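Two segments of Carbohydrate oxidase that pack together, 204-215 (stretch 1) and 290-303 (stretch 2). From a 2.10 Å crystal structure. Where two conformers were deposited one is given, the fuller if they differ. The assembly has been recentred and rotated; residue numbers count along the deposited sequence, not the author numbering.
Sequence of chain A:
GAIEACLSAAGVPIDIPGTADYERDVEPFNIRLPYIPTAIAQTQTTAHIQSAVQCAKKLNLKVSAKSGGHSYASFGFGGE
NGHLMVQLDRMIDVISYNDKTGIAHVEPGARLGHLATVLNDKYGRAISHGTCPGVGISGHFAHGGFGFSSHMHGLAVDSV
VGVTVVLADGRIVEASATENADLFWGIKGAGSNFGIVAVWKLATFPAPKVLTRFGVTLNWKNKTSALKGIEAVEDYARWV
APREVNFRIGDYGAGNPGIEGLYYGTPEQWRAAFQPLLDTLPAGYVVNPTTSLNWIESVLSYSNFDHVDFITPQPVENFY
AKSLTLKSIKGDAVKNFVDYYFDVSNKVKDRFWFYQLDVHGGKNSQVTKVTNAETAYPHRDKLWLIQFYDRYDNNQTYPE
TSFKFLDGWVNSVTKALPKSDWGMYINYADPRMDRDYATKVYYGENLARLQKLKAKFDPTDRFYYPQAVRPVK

Stretch 1 (204-215) TFPAPKVLTRFG
Stretch 2, residues 290-303: TTSLNWIESVLSYS

Stretch 2 runs as strand 291-293 antiparallel to strand 211-215 (axes 149° apart, 4.7 Å at closest approach), then turns into helix 295-301. The register pairs Arg213 with Thr291, Thr212 with Ser292 and Leu211 with Leu293, at CA-CA distances of 5.0, 4.8 and 5.1 Å.

Thr291 N donates to Arg213 O (3.0 Å, 162°), and Arg213 N returns the bond to Thr291 O (2.8 Å, 160°). Ser292 sits in the non-hydrogen-bonded pair; its CA approaches Leu211 O at 3.5 Å. Leu293 N donates to Leu211 O (2.8 Å, 157°), whereas Leu211 N to Leu293 O (2.9 Å, 129°) is weak. Both leucines are m,t and share a sheet face with Arg213, whose CB lies 3.7 Å from Leu293 CD1.

Asn294 (chi1 p) caps the helix, its OD1 accepting from Glu297 N at 3.0 Å. Trp295 N extends the backbone pairing to Pro208 O (3.0 Å). Its t side chain packs against Pro208 (CE3 to CD, 3.5 Å) and receives the edge of Phe205 on its face, planes at 79°.

At the helix end, the extended Arg213 side chain (t,t,t) donates from NH1 to Ser301 OG (2.8 Å, 150°). Its guanidinium lies flat on Tyr302 (chi1 -89°), planes at 20°, with CZ 3.7 Å from the ring centroid: a cation-pi stack.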

# COMPACT_ATOMS: atom_id res chain seq x y z
N THR A 204 -7.32 6.31 -16.43
CA THR A 204 -8.26 6.87 -15.45
C THR A 204 -9.69 6.52 -15.88
O THR A 204 -9.90 6.10 -17.02
CB THR A 204 -8.11 8.40 -15.33
OG1 THR A 204 -8.54 9.03 -16.56
CG2 THR A 204 -6.67 8.78 -15.03
N PHE A 205 -10.65 6.68 -14.96
CA PHE A 205 -12.10 6.61 -15.27
C PHE A 205 -12.80 7.94 -14.92
O PHE A 205 -12.27 8.72 -14.11
CB PHE A 205 -12.79 5.40 -14.60
CG PHE A 205 -12.55 5.28 -13.10
CD1 PHE A 205 -13.44 5.86 -12.17
CD2 PHE A 205 -11.49 4.51 -12.61
CE1 PHE A 205 -13.25 5.73 -10.79
CE2 PHE A 205 -11.27 4.35 -11.25
CZ PHE A 205 -12.15 4.97 -10.32
N PRO A 206 -13.99 8.20 -15.53
CA PRO A 206 -14.72 9.43 -15.17
C PRO A 206 -15.03 9.40 -13.68
O PRO A 206 -15.44 8.35 -13.15
CB PRO A 206 -16.02 9.36 -16.01
CG PRO A 206 -15.75 8.33 -17.10
CD PRO A 206 -14.73 7.37 -16.50
N ALA A 207 -14.81 10.52 -13.01
CA ALA A 207 -15.04 10.62 -11.57
C ALA A 207 -16.51 10.32 -11.30
O ALA A 207 -17.35 10.96 -11.87
CB ALA A 207 -14.65 12.02 -11.07
N PRO A 208 -16.81 9.32 -10.45
CA PRO A 208 -18.21 8.93 -10.21
C PRO A 208 -19.01 10.05 -9.58
O PRO A 208 -18.46 10.80 -8.74
CB PRO A 208 -18.10 7.79 -9.18
CG PRO A 208 -16.73 7.31 -9.26
CD PRO A 208 -15.85 8.38 -9.84
N LYS A 209 -20.27 10.18 -9.98
CA LYS A 209 -21.14 11.23 -9.44
C LYS A 209 -21.98 10.73 -8.27
O LYS A 209 -22.36 11.49 -7.39
CB LYS A 209 -22.06 11.75 -10.55
CG LYS A 209 -21.34 12.52 -11.65
CD LYS A 209 -22.33 13.04 -12.69
CE LYS A 209 -21.63 13.77 -13.81
NZ LYS A 209 -20.83 14.92 -13.29
N VAL A 210 -22.29 9.44 -8.27
CA VAL A 210 -23.21 8.87 -7.29
C VAL A 210 -22.52 7.75 -6.50
O VAL A 210 -22.22 6.67 -7.03
CB VAL A 210 -24.52 8.37 -8.00
CG1 VAL A 210 -25.49 7.74 -7.02
CG2 VAL A 210 -25.20 9.51 -8.73
N LEU A 211 -22.27 8.02 -5.21
CA LEU A 211 -21.60 7.06 -4.32
C LEU A 211 -22.28 7.10 -2.97
O LEU A 211 -22.78 8.16 -2.53
CB LEU A 211 -20.12 7.40 -4.14
CG LEU A 211 -19.21 7.34 -5.36
CD1 LEU A 211 -17.89 8.07 -5.12
CD2 LEU A 211 -18.99 5.90 -5.91
N THR A 212 -22.30 5.95 -2.31
CA THR A 212 -22.86 5.87 -0.98
C THR A 212 -21.84 5.28 0.01
O THR A 212 -21.35 4.15 -0.15
CB THR A 212 -24.13 4.98 -0.98
OG1 THR A 212 -25.11 5.56 -1.83
CG2 THR A 212 -24.69 4.87 0.42
N ARG A 213 -21.55 6.06 1.03
CA ARG A 213 -20.78 5.56 2.14
C ARG A 213 -21.72 4.85 3.09
O ARG A 213 -22.79 5.36 3.41
CB ARG A 213 -20.08 6.68 2.89
CG ARG A 213 -19.49 6.22 4.21
CD ARG A 213 -18.47 7.21 4.73
NE ARG A 213 -17.85 6.64 5.92
CZ ARG A 213 -16.73 7.08 6.47
NH1 ARG A 213 -16.07 8.11 5.94
NH2 ARG A 213 -16.26 6.48 7.55
N PHE A 214 -21.30 3.68 3.55
CA PHE A 214 -22.13 2.91 4.46
C PHE A 214 -21.32 2.34 5.60
O PHE A 214 -20.08 2.31 5.54
CB PHE A 214 -22.91 1.82 3.69
CG PHE A 214 -22.05 0.77 3.06
CD1 PHE A 214 -21.73 -0.39 3.77
CD2 PHE A 214 -21.60 0.91 1.76
CE1 PHE A 214 -20.97 -1.41 3.19
CE2 PHE A 214 -20.84 -0.08 1.17
CZ PHE A 214 -20.51 -1.25 1.88
N GLY A 215 -22.04 1.90 6.63
CA GLY A 215 -21.41 1.43 7.85
C GLY A 215 -22.39 0.59 8.65
O GLY A 215 -23.60 0.86 8.62
N THR A 290 -26.54 6.17 6.02
CA THR A 290 -25.64 6.24 4.87
C THR A 290 -25.26 7.70 4.62
O THR A 290 -25.92 8.60 5.13
CB THR A 290 -26.34 5.73 3.59
OG1 THR A 290 -27.58 6.42 3.45
CG2 THR A 290 -26.60 4.21 3.65
N THR A 291 -24.19 7.94 3.86
CA THR A 291 -23.92 9.30 3.36
C THR A 291 -23.76 9.27 1.85
O THR A 291 -22.96 8.47 1.32
CB THR A 291 -22.62 9.87 3.93
OG1 THR A 291 -22.54 9.55 5.31
CG2 THR A 291 -22.54 11.40 3.74
N SER A 292 -24.48 10.17 1.19
CA SER A 292 -24.40 10.33 -0.26
C SER A 292 -23.25 11.25 -0.65
O SER A 292 -23.09 12.34 -0.09
CB SER A 292 -25.74 10.83 -0.81
OG SER A 292 -26.76 9.88 -0.49
N LEU A 293 -22.44 10.80 -1.60
CA LEU A 293 -21.18 11.49 -1.90
C LEU A 293 -20.91 11.47 -3.38
O LEU A 293 -21.30 10.51 -4.08
CB LEU A 293 -19.99 10.78 -1.21
CG LEU A 293 -19.98 10.64 0.33
CD1 LEU A 293 -19.03 9.53 0.76
CD2 LEU A 293 -19.61 11.95 0.99
N ASN A 294 -20.20 12.49 -3.87
CA ASN A 294 -19.55 12.33 -5.16
C ASN A 294 -18.10 11.88 -4.96
O ASN A 294 -17.65 11.67 -3.80
CB ASN A 294 -19.65 13.62 -6.02
CG ASN A 294 -18.88 14.78 -5.42
OD1 ASN A 294 -17.92 14.59 -4.66
ND2 ASN A 294 -19.30 15.99 -5.76
N TRP A 295 -17.38 11.70 -6.07
CA TRP A 295 -16.00 11.24 -6.03
C TRP A 295 -15.11 12.03 -5.05
O TRP A 295 -14.56 11.45 -4.10
CB TRP A 295 -15.34 11.29 -7.41
CG TRP A 295 -13.93 10.80 -7.34
CD1 TRP A 295 -12.80 11.53 -7.52
CD2 TRP A 295 -13.50 9.46 -7.02
NE1 TRP A 295 -11.68 10.73 -7.36
CE2 TRP A 295 -12.08 9.45 -7.05
CE3 TRP A 295 -14.17 8.26 -6.74
CZ2 TRP A 295 -11.32 8.29 -6.81
CZ3 TRP A 295 -13.42 7.09 -6.51
CH2 TRP A 295 -12.00 7.11 -6.56
N ILE A 296 -14.95 13.34 -5.28
CA ILE A 296 -13.98 14.11 -4.48
C ILE A 296 -14.38 14.12 -2.99
O ILE A 296 -13.53 14.08 -2.08
CB ILE A 296 -13.69 15.53 -5.07
CG1 ILE A 296 -12.39 16.11 -4.52
CG2 ILE A 296 -14.86 16.51 -4.84
CD1 ILE A 296 -11.13 15.25 -4.76
N GLU A 297 -15.68 14.15 -2.76
CA GLU A 297 -16.21 14.06 -1.41
C GLU A 297 -15.87 12.74 -0.75
O GLU A 297 -15.55 12.72 0.44
CB GLU A 297 -17.72 14.27 -1.42
CG GLU A 297 -18.11 15.74 -1.66
CD GLU A 297 -19.60 15.93 -1.94
OE1 GLU A 297 -20.31 14.93 -2.25
OE2 GLU A 297 -20.06 17.10 -1.87
N SER A 298 -15.91 11.63 -1.52
CA SER A 298 -15.55 10.32 -0.96
C SER A 298 -14.06 10.30 -0.60
O SER A 298 -13.68 9.75 0.43
CB SER A 298 -15.89 9.16 -1.91
OG SER A 298 -15.01 9.13 -3.03
N VAL A 299 -13.22 10.92 -1.43
CA VAL A 299 -11.80 11.03 -1.08
C VAL A 299 -11.57 11.71 0.29
O VAL A 299 -10.80 11.20 1.13
CB VAL A 299 -10.97 11.73 -2.17
CG1 VAL A 299 -9.44 11.62 -1.86
CG2 VAL A 299 -11.26 11.10 -3.51
N LEU A 300 -12.26 12.83 0.50
CA LEU A 300 -12.19 13.53 1.78
C LEU A 300 -12.76 12.66 2.90
O LEU A 300 -12.18 12.56 4.00
CB LEU A 300 -12.96 14.87 1.73
CG LEU A 300 -12.92 15.74 3.00
CD1 LEU A 300 -11.45 15.96 3.44
CD2 LEU A 300 -13.66 17.10 2.76
N SER A 301 -13.90 12.03 2.62
CA SER A 301 -14.63 11.28 3.66
C SER A 301 -13.81 10.20 4.36
O SER A 301 -13.94 10.05 5.56
CB SER A 301 -15.88 10.64 3.08
OG SER A 301 -16.65 10.09 4.12
N TYR A 302 -12.96 9.47 3.62
CA TYR A 302 -12.19 8.36 4.22
C TYR A 302 -10.72 8.73 4.51
O TYR A 302 -9.92 7.87 4.87
CB TYR A 302 -12.29 7.09 3.35
CG TYR A 302 -13.47 6.17 3.69
CD1 TYR A 302 -13.62 5.62 4.97
CD2 TYR A 302 -14.44 5.85 2.74
CE1 TYR A 302 -14.68 4.79 5.28
CE2 TYR A 302 -15.51 5.03 3.04
CZ TYR A 302 -15.63 4.49 4.31
OH TYR A 302 -16.70 3.66 4.61
N SER A 303 -10.38 10.03 4.40
CA SER A 303 -8.99 10.49 4.51
C SER A 303 -8.45 10.61 5.94
O SER A 303 -7.21 10.57 6.15
CB SER A 303 -8.83 11.87 3.84
OG SER A 303 -9.56 12.86 4.55
O HOH W 1 -18.51 3.95 7.22
O HOH W 2 -22.28 6.44 6.40